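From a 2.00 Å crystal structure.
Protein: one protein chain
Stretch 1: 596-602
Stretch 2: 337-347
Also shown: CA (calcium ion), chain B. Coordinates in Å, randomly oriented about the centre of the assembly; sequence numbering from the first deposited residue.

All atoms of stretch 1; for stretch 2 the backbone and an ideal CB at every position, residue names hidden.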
ATOM      1  N   VAL A 596      12.361  -1.819   9.520  1.00 19.48           N
ATOM      2  CA  VAL A 596      13.187  -1.797   8.327  1.00 19.66           C
ATOM      3  C   VAL A 596      12.868  -0.522   7.528  1.00 19.36           C
ATOM      4  O   VAL A 596      11.977  -0.510   6.676  1.00 19.02           O
ATOM      5  CB  VAL A 596      12.976  -3.083   7.511  1.00 19.53           C
ATOM      6  CG1 VAL A 596      13.878  -3.106   6.286  1.00 19.99           C
ATOM      7  CG2 VAL A 596      13.256  -4.287   8.386  1.00 20.08           C
ATOM      8  N   ALA A 597      13.610   0.542   7.831  1.00 19.36           N
ATOM      9  CA  ALA A 597      13.314   1.896   7.341  1.00 19.55           C
ATOM     10  C   ALA A 597      13.652   2.122   5.864  1.00 19.53           C
ATOM     11  O   ALA A 597      14.747   1.798   5.393  1.00 19.92           O
ATOM     12  CB  ALA A 597      14.024   2.935   8.197  1.00 19.57           C
ATOM     13  N   LEU A 598      12.697   2.694   5.141  1.00 19.59           N
ATOM     14  CA  LEU A 598      12.843   2.926   3.714  1.00 19.62           C
ATOM     15  C   LEU A 598      12.608   4.390   3.385  1.00 19.82           C
ATOM     16  O   LEU A 598      11.903   5.100   4.104  1.00 19.91           O
ATOM     17  CB  LEU A 598      11.857   2.049   2.937  1.00 19.71           C
ATOM     18  CG  LEU A 598      11.978   0.542   3.192  1.00 20.54           C
ATOM     19  CD1 LEU A 598      10.778  -0.199   2.625  1.00 22.37           C
ATOM     20  CD2 LEU A 598      13.280   0.014   2.603  1.00 21.19           C
ATOM     21  N   ASN A 599      13.197   4.835   2.285  1.00 19.84           N
ATOM     22  CA  ASN A 599      12.934   6.161   1.760  1.00 19.86           C
ATOM     23  C   ASN A 599      11.611   6.157   0.998  1.00 19.45           C
ATOM     24  O   ASN A 599      11.545   5.665  -0.126  1.00 19.40           O
ATOM     25  CB  ASN A 599      14.085   6.606   0.862  1.00 20.10           C
ATOM     26  CG  ASN A 599      15.378   6.782   1.630  1.00 20.71           C
ATOM     27  OD1 ASN A 599      15.412   7.448   2.662  1.00 20.45           O
ATOM     28  ND2 ASN A 599      16.447   6.182   1.133  1.00 20.63           N
ATOM     29  N   PHE A 600      10.574   6.722   1.612  1.00 19.42           N
ATOM     30  CA  PHE A 600       9.215   6.693   1.058  1.00 19.67           C
ATOM     31  C   PHE A 600       9.054   7.503  -0.223  1.00 20.00           C
ATOM     32  O   PHE A 600       8.101   7.277  -0.971  1.00 20.41           O
ATOM     33  CB  PHE A 600       8.179   7.136   2.106  1.00 19.61           C
ATOM     34  CG  PHE A 600       7.632   6.003   2.924  1.00 19.53           C
ATOM     35  CD1 PHE A 600       8.484   5.161   3.618  1.00 19.65           C
ATOM     36  CD2 PHE A 600       6.269   5.765   2.986  1.00 19.57           C
ATOM     37  CE1 PHE A 600       7.988   4.107   4.360  1.00 20.12           C
ATOM     38  CE2 PHE A 600       5.765   4.717   3.736  1.00 19.37           C
ATOM     39  CZ  PHE A 600       6.619   3.884   4.415  1.00 20.00           C
ATOM     40  N   GLN A 601       9.981   8.426  -0.481  1.00 20.15           N
ATOM     41  CA  GLN A 601       9.926   9.265  -1.677  1.00 20.77           C
ATOM     42  C   GLN A 601      10.481   8.577  -2.921  1.00 21.29           C
ATOM     43  O   GLN A 601      10.325   9.090  -4.025  1.00 21.58           O
ATOM     44  CB  GLN A 601      10.680  10.584  -1.453  1.00 20.95           C
ATOM     45  CG  GLN A 601      12.203  10.468  -1.392  1.00 20.63           C
ATOM     46  CD  GLN A 601      12.741  10.200   0.001  1.00 19.98           C
ATOM     47  OE1 GLN A 601      12.137   9.466   0.801  1.00 20.11           O
ATOM     48  NE2 GLN A 601      13.888  10.791   0.302  1.00 19.48           N
ATOM     49  N   CYS A 602      11.148   7.439  -2.745  1.00 21.60           N
ATOM     50  CA  CYS A 602      11.734   6.716  -3.867  1.00 22.36           C
ATOM     51  C   CYS A 602      10.893   5.487  -4.168  1.00 22.15           C
ATOM     52  O   CYS A 602      10.940   4.509  -3.432  1.00 21.76           O
ATOM     53  CB  CYS A 602      13.168   6.309  -3.555  1.00 22.61           C
ATOM     54  SG  CYS A 602      14.013   5.448  -4.906  1.00 25.64           S
ATOM     55  N   UNK A 337       9.798   4.416   7.981  1.00 19.99           N
ATOM     56  CA  UNK A 337      10.322   5.414   7.055  1.00 20.58           C
ATOM     57  C   UNK A 337      11.681   5.960   7.516  1.00 21.31           C
ATOM     58  O   UNK A 337      11.874   6.230   8.699  1.00 21.61           O
ATOM     59  CB  UNK A 337       9.321   6.561   6.903  1.00 20.58           C
ATOM     60  N   UNK A 338      12.608   6.126   6.571  1.00 21.78           N
ATOM     61  CA  UNK A 338      13.929   6.732   6.823  1.00 22.44           C
ATOM     62  C   UNK A 338      13.981   8.201   6.363  1.00 22.95           C
ATOM     63  O   UNK A 338      13.403   8.540   5.325  1.00 23.00           O
ATOM     64  CB  UNK A 338      15.018   5.928   6.110  1.00 22.44           C
ATOM     65  N   UNK A 339      14.725   9.040   7.104  1.00 23.47           N
ATOM     66  CA  UNK A 339      14.844  10.501   6.845  1.00 23.28           C
ATOM     67  C   UNK A 339      13.558  11.019   6.212  1.00 22.84           C
ATOM     68  O   UNK A 339      13.538  11.506   5.075  1.00 22.87           O
ATOM     69  CB  UNK A 339      16.035  10.805   5.934  1.00 23.28           C
ATOM     70  N   UNK A 340      12.490  10.887   6.985  1.00 22.68           N
ATOM     71  CA  UNK A 340      11.118  11.076   6.529  1.00 22.35           C
ATOM     72  C   UNK A 340      10.871  12.471   5.963  1.00 22.07           C
ATOM     73  O   UNK A 340      10.079  12.643   5.032  1.00 22.25           O
ATOM     74  CB  UNK A 340      10.148  10.812   7.683  1.00 22.35           C
ATOM     75  N   UNK A 341      11.560  13.454   6.538  1.00 21.62           N
ATOM     76  CA  UNK A 341      11.477  14.856   6.120  1.00 21.34           C
ATOM     77  C   UNK A 341      11.884  15.127   4.663  1.00 21.14           C
ATOM     78  O   UNK A 341      11.469  16.133   4.093  1.00 20.80           O
ATOM     79  CB  UNK A 341      12.359  15.700   7.042  1.00 21.34           C
ATOM     80  N   UNK A 342      12.682  14.243   4.062  1.00 20.92           N
ATOM     81  CA  UNK A 342      13.177  14.452   2.697  1.00 20.97           C
ATOM     82  C   UNK A 342      12.184  13.979   1.634  1.00 20.74           C
ATOM     83  O   UNK A 342      11.660  12.862   1.707  1.00 19.83           O
ATOM     84  CB  UNK A 342      14.510  13.725   2.511  1.00 20.97           C
ATOM     85  N   UNK A 343      11.929  14.829   0.642  1.00 21.18           N
ATOM     86  CA  UNK A 343      11.006  14.482  -0.434  1.00 21.30           C
ATOM     87  C   UNK A 343      11.712  14.108  -1.735  1.00 21.26           C
ATOM     88  O   UNK A 343      11.047  13.759  -2.708  1.00 20.63           O
ATOM     89  CB  UNK A 343      10.054  15.652  -0.691  1.00 21.30           C
ATOM     90  N   UNK A 344      13.044  14.172  -1.748  1.00 21.42           N
ATOM     91  CA  UNK A 344      13.828  13.760  -2.913  1.00 21.59           C
ATOM     92  C   UNK A 344      15.237  13.292  -2.578  1.00 21.64           C
ATOM     93  O   UNK A 344      15.421  12.369  -1.782  1.00 21.01           O
ATOM     94  CB  UNK A 344      13.912  14.920  -3.907  1.00 21.59           C
ATOM     95  N   UNK A 345      16.220  13.949  -3.192  1.00 22.12           N
ATOM     96  CA  UNK A 345      17.638  13.605  -3.074  1.00 22.81           C
ATOM     97  C   UNK A 345      18.136  13.904  -1.659  1.00 22.97           C
ATOM     98  O   UNK A 345      17.706  14.882  -1.039  1.00 23.50           O
ATOM     99  CB  UNK A 345      18.467  14.373  -4.105  1.00 22.81           C
ATOM    100  N   UNK A 346      19.036  13.061  -1.156  1.00 22.98           N
ATOM    101  CA  UNK A 346      19.550  13.189   0.215  1.00 23.17           C
ATOM    102  C   UNK A 346      20.423  14.427   0.447  1.00 23.89           C
ATOM    103  O   UNK A 346      20.553  14.886   1.586  1.00 24.32           O
ATOM    104  CB  UNK A 346      20.358  11.939   0.570  1.00 23.17           C
ATOM    105  N   UNK A 347      21.041  14.945  -0.610  1.00 24.38           N
ATOM    106  CA  UNK A 347      21.999  16.048  -0.486  1.00 25.17           C
ATOM    107  C   UNK A 347      21.503  17.375  -1.047  1.00 25.50           C
ATOM    108  O   UNK A 347      21.882  18.425  -0.542  1.00 25.62           O
ATOM    109  CB  UNK A 347      23.303  15.669  -1.191  1.00 25.17           C
TER
HETATM  110 CA    CA B1000      18.889  10.691   9.730  1.00 22.54          CA

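At position 337 the backbone is extended (phi/psi -113/138) and forms a single bridge with Leu598. CA-to-CB points away from stretch 1 overall, yet the ideal CB lies 3.7 Å from CD1 of Phe600, so a small side chain, apolar or hydroxylated, would suit it. The residue is Ser337. Its CB packs obliquely against the Phe600 ring, and its CA contacts Leu598 O at 3.4 Å in a CA-H...O approach. Its OG is hydrogen-bonded to a water, OG to water O 2.7 Å, and the same water accepts from Phe600 N, water O to N 2.9 Å, which links the two stretches a second time.

Position 338 is also extended, and its CB points toward stretch 1, 3.8 Å from both Ala597 CB and Asn599 OD1. The first offers an apolar patch and the second an acceptor, so a side chain with a CB methylene and a donor a few bonds further out is favoured: histidine, or a longer amide or basic chain. The backbone here already donates to stretch 1, N to Leu598 O at 2.8 Å and nearly straight. The residue is His338. Its CB rests on Ala597 CB, and ND1 donates to Asn599 OD1 at 2.8 Å, with the oxygen at the ring edge near its plane. On the far side of the ring NE2 is 2.8 Å from a water oxygen that binds the calcium.

At 339 phi/psi of 30/62 is left-handed, a conformation that glycine, asparagine and aspartate tolerate best. CB points sideways, and the calcium lies 4.8 Å from it, off to the side of the CA-to-CB bond, so a side chain that can turn an oxygen that way is a natural choice. The residue is Asn339, whose OD1 binds the calcium at 2.3 Å. It opens a type I turn that ends at 342.

Positions 340 and 341 point away, and stretch 1 sets no limit on them. They are Thr340, whose OG1 shares a 2.7 Å hydrogen bond with Ser337 OG, and Tyr341.

At 342 CB points sideways, 3.7 Å from Gln601 NE2, and many side chains extending away from that amide would fit. Leu342 occupies it; its backbone N closes the turn on Asn339 O at 3.0 Å.

Position 343 points away and leaves the choice wide; in Thr343 it is the backbone O that meets stretch 1, 3.4 Å from Gln601 CB.

Position 344, at phi/psi -153/-123, strongly favours glycine, although a CB would have room. Gly344 offers its carbonyl: Gln601 NE2 donates to Gly344 O at 3.0 Å, almost linearly.

Position 345 faces away and is unconstrained by stretch 1; it is His345.

At 346 the ideal CB is beyond reach of stretch 1, so only a long chain could approach the amides of Asn599 and Gln601. Gln346 does so. Its OE1 accepts from Asn339 ND2 at 3.1 Å, and its NE2 donates at 3.0 Å to the oxygen of a water that also donates to Asn599 OD1 at 2.8 Å.

Position 347, out of reach, is Leu347.

Stretch 2 337-347: SHNTYLTGHQL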
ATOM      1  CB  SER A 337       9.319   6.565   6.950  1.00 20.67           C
ATOM      2  OG  SER A 337       9.920   7.729   6.425  1.00 22.05           O
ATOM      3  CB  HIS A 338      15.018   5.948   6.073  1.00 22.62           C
ATOM      4  CG  HIS A 338      16.365   6.609   6.100  1.00 22.80           C
ATOM      5  ND1 HIS A 338      16.961   7.141   4.977  1.00 22.90           N
ATOM      6  CD2 HIS A 338      17.228   6.827   7.120  1.00 23.49           C
ATOM      7  CE1 HIS A 338      18.132   7.657   5.304  1.00 23.09           C
ATOM      8  NE2 HIS A 338      18.317   7.481   6.600  1.00 22.88           N
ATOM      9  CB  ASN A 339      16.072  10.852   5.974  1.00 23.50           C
ATOM     10  CG  ASN A 339      17.397  10.864   6.757  1.00 23.91           C
ATOM     11  OD1 ASN A 339      17.426  10.736   7.984  1.00 21.46           O
ATOM     12  ND2 ASN A 339      18.503  11.032   6.031  1.00 23.77           N
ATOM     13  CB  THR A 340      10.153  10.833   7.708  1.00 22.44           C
ATOM     14  OG1 THR A 340      10.491   9.594   8.346  1.00 22.87           O
ATOM     15  CG2 THR A 340       8.695  10.800   7.240  1.00 22.27           C
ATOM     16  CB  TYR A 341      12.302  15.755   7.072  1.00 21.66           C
ATOM     17  CG  TYR A 341      13.764  15.368   7.175  1.00 21.60           C
ATOM     18  CD1 TYR A 341      14.717  15.966   6.355  1.00 21.04           C
ATOM     19  CD2 TYR A 341      14.191  14.407   8.090  1.00 19.72           C
ATOM     20  CE1 TYR A 341      16.053  15.615   6.434  1.00 20.98           C
ATOM     21  CE2 TYR A 341      15.519  14.044   8.171  1.00 20.77           C
ATOM     22  CZ  TYR A 341      16.452  14.656   7.342  1.00 21.02           C
ATOM     23  OH  TYR A 341      17.774  14.304   7.414  1.00 20.54           O
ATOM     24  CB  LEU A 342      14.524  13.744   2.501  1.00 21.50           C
ATOM     25  CG  LEU A 342      15.669  14.282   3.360  1.00 22.29           C
ATOM     26  CD1 LEU A 342      16.920  13.424   3.199  1.00 23.46           C
ATOM     27  CD2 LEU A 342      15.968  15.751   3.040  1.00 22.72           C
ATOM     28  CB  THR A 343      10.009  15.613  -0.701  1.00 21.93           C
ATOM     29  OG1 THR A 343      10.715  16.794  -1.102  1.00 22.51           O
ATOM     30  CG2 THR A 343       9.186  15.885   0.560  1.00 22.50           C
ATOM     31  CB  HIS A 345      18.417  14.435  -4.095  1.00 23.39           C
ATOM     32  CG  HIS A 345      19.792  13.929  -4.403  1.00 24.14           C
ATOM     33  ND1 HIS A 345      20.910  14.332  -3.702  1.00 25.34           N
ATOM     34  CD2 HIS A 345      20.242  13.117  -5.391  1.00 25.47           C
ATOM     35  CE1 HIS A 345      21.982  13.761  -4.222  1.00 26.00           C
ATOM     36  NE2 HIS A 345      21.604  13.017  -5.248  1.00 24.87           N
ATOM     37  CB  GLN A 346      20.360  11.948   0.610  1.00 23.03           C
ATOM     38  CG  GLN A 346      19.576  10.641   0.655  1.00 22.45           C
ATOM     39  CD  GLN A 346      18.579  10.588   1.795  1.00 22.00           C
ATOM     40  OE1 GLN A 346      18.945  10.722   2.959  1.00 21.80           O
ATOM     41  NE2 GLN A 346      17.312  10.388   1.463  1.00 21.77           N
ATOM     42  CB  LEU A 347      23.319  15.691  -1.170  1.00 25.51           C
ATOM     43  CG  LEU A 347      24.000  14.390  -0.750  1.00 25.75           C
ATOM     44  CD1 LEU A 347      25.280  14.214  -1.555  1.00 25.88           C
ATOM     45  CD2 LEU A 347      24.288  14.374   0.742  1.00 26.28           C
TER
HETATM   46  O   HOH W   1      11.020   8.237   4.032  1.00 21.52           O
HETATM   47  O   HOH W   2      19.764   8.651   8.726  1.00 21.27           O
HETATM   48  O   HOH W   3      14.752  10.128   2.962  1.00 18.94           O
HETATM   49  O   HOH W   4      20.822  11.125   8.275  1.00 20.83           O
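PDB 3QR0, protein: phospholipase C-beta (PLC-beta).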